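Local coordinates for StAR-related lipid transfer protein 13 (Homo sapiens, PDB 2PSO) that stimulates GTP hydrolysis by RhoA and perhaps Cdc42 as a GTPase-activating protein, and carries the lipid-binding START domain that forms this chain, at residues G149-S155 and S176-P182. Residues are numbered along the deposited sequence; the frame is centred on the assembly and turned at random.
Sequences GMCTLVS and SQYLIEP
C151 and I180 pair through two nearly straight backbone hydrogen bonds. C151 N donates to I180 O at 2.8 Å, and I180 N returns the bond to C151 O at 2.9 Å. L153 and Y178 form the next hydrogen-bonded pair, with Y178 N 2.7 Å from L153 O. Both bonds of this pair are less straight than those of C151 and I180; L153 N to Y178 O makes 154° at the hydrogen. T152 and L179 lie between these two pairs as a non-hydrogen-bonded pair. Y178 O also takes a CA-H...O contact from T152 CA.

START domains have a helix-grip fold, a curved sheet wrapped around the C-terminal helix, here 209-223. The hairpin strands 151-157 and 169-182 are antiparallel neighbours in that sheet. Strand 134-143 pairs with the outer edge of 151-155, and strand 188-196 with that of 176-182. The face bearing C151, L153, Y178 and I180 is buried, with helix 87-96 packed on L153, Y178 and I180.

On that face L153 CD2 approaches the Y178 ring obliquely, 4.2 Å from CD1. The Y178 hydroxyl is hydrogen-bonded to E217 in helix 209-223, and the ring stacks with H192. H192 NE2 is also hydrogen-bonded to S176 OG. On the face of T152 and L179, the methyls T152 CG2 and L179 CD2 touch at 3.8 Å. The M150 chain runs beside E181, with SD 3.9 Å from E181 CB. P182 CG rests 3.6 Å from G149 O.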
loop_
_atom_site.group_PDB
_atom_site.type_symbol
_atom_site.label_atom_id
_atom_site.label_comp_id
_atom_site.label_asym_id
_atom_site.label_seq_id
_atom_site.Cartn_x
_atom_site.Cartn_y
_atom_site.Cartn_z
ATOM N N GLY A 149 4.848 -11.617 18.287
ATOM C CA GLY A 149 3.672 -10.714 18.290
ATOM C C GLY A 149 3.267 -10.067 16.959
ATOM O O GLY A 149 2.466 -9.114 16.918
ATOM N N MET A 150 3.818 -10.596 15.871
ATOM C CA MET A 150 3.628 -10.070 14.519
ATOM C C MET A 150 2.251 -10.346 13.927
ATOM O O MET A 150 1.712 -11.431 14.079
ATOM C CB MET A 150 4.643 -10.754 13.617
ATOM C CG MET A 150 5.985 -10.091 13.538
ATOM S SD MET A 150 6.015 -9.180 11.995
ATOM C CE MET A 150 5.211 -10.330 10.877
ATOM N N CYS A 151 1.695 -9.385 13.209
ATOM C CA CYS A 151 0.524 -9.689 12.387
ATOM C C CYS A 151 0.755 -9.274 10.964
ATOM O O CYS A 151 1.569 -8.396 10.708
ATOM C CB CYS A 151 -0.711 -8.966 12.880
ATOM S SG CYS A 151 -0.999 -9.193 14.591
ATOM N N THR A 152 0.021 -9.885 10.039
ATOM C CA THR A 152 0.187 -9.604 8.616
ATOM C C THR A 152 -1.126 -9.649 7.919
ATOM O O THR A 152 -1.959 -10.530 8.166
ATOM C CB THR A 152 1.059 -10.659 7.860
ATOM O OG1 THR A 152 0.458 -11.976 7.938
ATOM C CG2 THR A 152 2.462 -10.698 8.399
ATOM N N LEU A 153 -1.298 -8.728 6.994
ATOM C CA LEU A 153 -2.418 -8.843 6.083
ATOM C C LEU A 153 -1.841 -8.831 4.651
ATOM O O LEU A 153 -1.069 -7.960 4.311
ATOM C CB LEU A 153 -3.445 -7.723 6.376
ATOM C CG LEU A 153 -4.484 -7.464 5.276
ATOM C CD1 LEU A 153 -5.335 -8.680 4.876
ATOM C CD2 LEU A 153 -5.359 -6.263 5.582
ATOM N N VAL A 154 -2.189 -9.785 3.817
ATOM C CA VAL A 154 -1.677 -9.773 2.445
ATOM C C VAL A 154 -2.772 -9.871 1.373
ATOM O O VAL A 154 -3.807 -10.564 1.530
ATOM C CB VAL A 154 -0.627 -10.888 2.138
ATOM C CG1 VAL A 154 0.226 -11.285 3.368
ATOM C CG2 VAL A 154 -1.318 -12.059 1.574
ATOM N N SER A 155 -2.534 -9.159 0.276
ATOM C CA SER A 155 -3.542 -9.025 -0.735
ATOM C C SER A 155 -3.001 -9.144 -2.150
ATOM O O SER A 155 -1.839 -8.850 -2.400
ATOM C CB SER A 155 -4.208 -7.664 -0.555
ATOM O OG SER A 155 -4.718 -7.520 0.752
ATOM N N SER A 176 0.754 -6.445 -2.088
ATOM C CA SER A 176 0.310 -5.602 -0.991
ATOM C C SER A 176 0.428 -6.407 0.257
ATOM O O SER A 176 -0.198 -7.483 0.382
ATOM C CB SER A 176 -1.136 -5.193 -1.145
ATOM O OG SER A 176 -1.489 -4.281 -0.113
ATOM N N GLN A 177 1.227 -5.917 1.189
ATOM C CA GLN A 177 1.302 -6.628 2.422
ATOM C C GLN A 177 1.519 -5.714 3.593
ATOM O O GLN A 177 2.438 -4.898 3.585
ATOM C CB GLN A 177 2.308 -7.796 2.376
ATOM C CG GLN A 177 3.720 -7.447 1.958
ATOM C CD GLN A 177 4.087 -7.929 0.544
ATOM O OE1 GLN A 177 3.262 -8.486 -0.193
ATOM N NE2 GLN A 177 5.341 -7.710 0.170
ATOM N N TYR A 178 0.641 -5.826 4.593
ATOM C CA TYR A 178 0.824 -5.055 5.815
ATOM C C TYR A 178 1.569 -5.942 6.786
ATOM O O TYR A 178 1.161 -7.081 7.006
ATOM C CB TYR A 178 -0.505 -4.549 6.400
ATOM C CG TYR A 178 -1.194 -3.473 5.574
ATOM C CD1 TYR A 178 -2.095 -3.812 4.559
ATOM C CD2 TYR A 178 -0.954 -2.135 5.802
ATOM C CE1 TYR A 178 -2.730 -2.851 3.782
ATOM C CE2 TYR A 178 -1.586 -1.150 5.030
ATOM C CZ TYR A 178 -2.474 -1.534 4.018
ATOM O OH TYR A 178 -3.103 -0.578 3.244
ATOM N N LEU A 179 2.684 -5.430 7.315
ATOM C CA LEU A 179 3.409 -6.085 8.398
ATOM C C LEU A 179 3.300 -5.212 9.631
ATOM O O LEU A 179 3.721 -4.050 9.622
ATOM C CB LEU A 179 4.882 -6.309 8.048
ATOM C CG LEU A 179 5.189 -6.860 6.653
ATOM C CD1 LEU A 179 6.674 -7.045 6.444
ATOM C CD2 LEU A 179 4.471 -8.172 6.417
ATOM N N ILE A 180 2.715 -5.761 10.689
ATOM C CA ILE A 180 2.525 -5.019 11.937
ATOM C C ILE A 180 3.278 -5.716 13.026
ATOM O O ILE A 180 3.044 -6.899 13.279
ATOM C CB ILE A 180 1.056 -5.008 12.340
ATOM C CG1 ILE A 180 0.170 -4.898 11.087
ATOM C CG2 ILE A 180 0.780 -3.908 13.323
ATOM C CD1 ILE A 180 -1.131 -4.254 11.347
ATOM N N GLU A 181 4.197 -5.011 13.667
ATOM C CA GLU A 181 5.005 -5.647 14.695
ATOM C C GLU A 181 5.022 -4.819 15.964
ATOM O O GLU A 181 4.870 -3.605 15.905
ATOM C CB GLU A 181 6.418 -5.913 14.174
ATOM C CG GLU A 181 7.132 -4.670 13.707
ATOM C CD GLU A 181 8.380 -4.981 12.915
ATOM O OE1 GLU A 181 8.859 -6.133 13.001
ATOM O OE2 GLU A 181 8.872 -4.073 12.209
ATOM N N PRO A 182 5.183 -5.478 17.122
ATOM C CA PRO A 182 5.160 -4.760 18.387
ATOM C C PRO A 182 6.426 -3.966 18.566
ATOM O O PRO A 182 7.516 -4.507 18.427
ATOM C CB PRO A 182 5.136 -5.876 19.448
ATOM C CG PRO A 182 4.919 -7.137 18.724
ATOM C CD PRO A 182 5.395 -6.920 17.320
#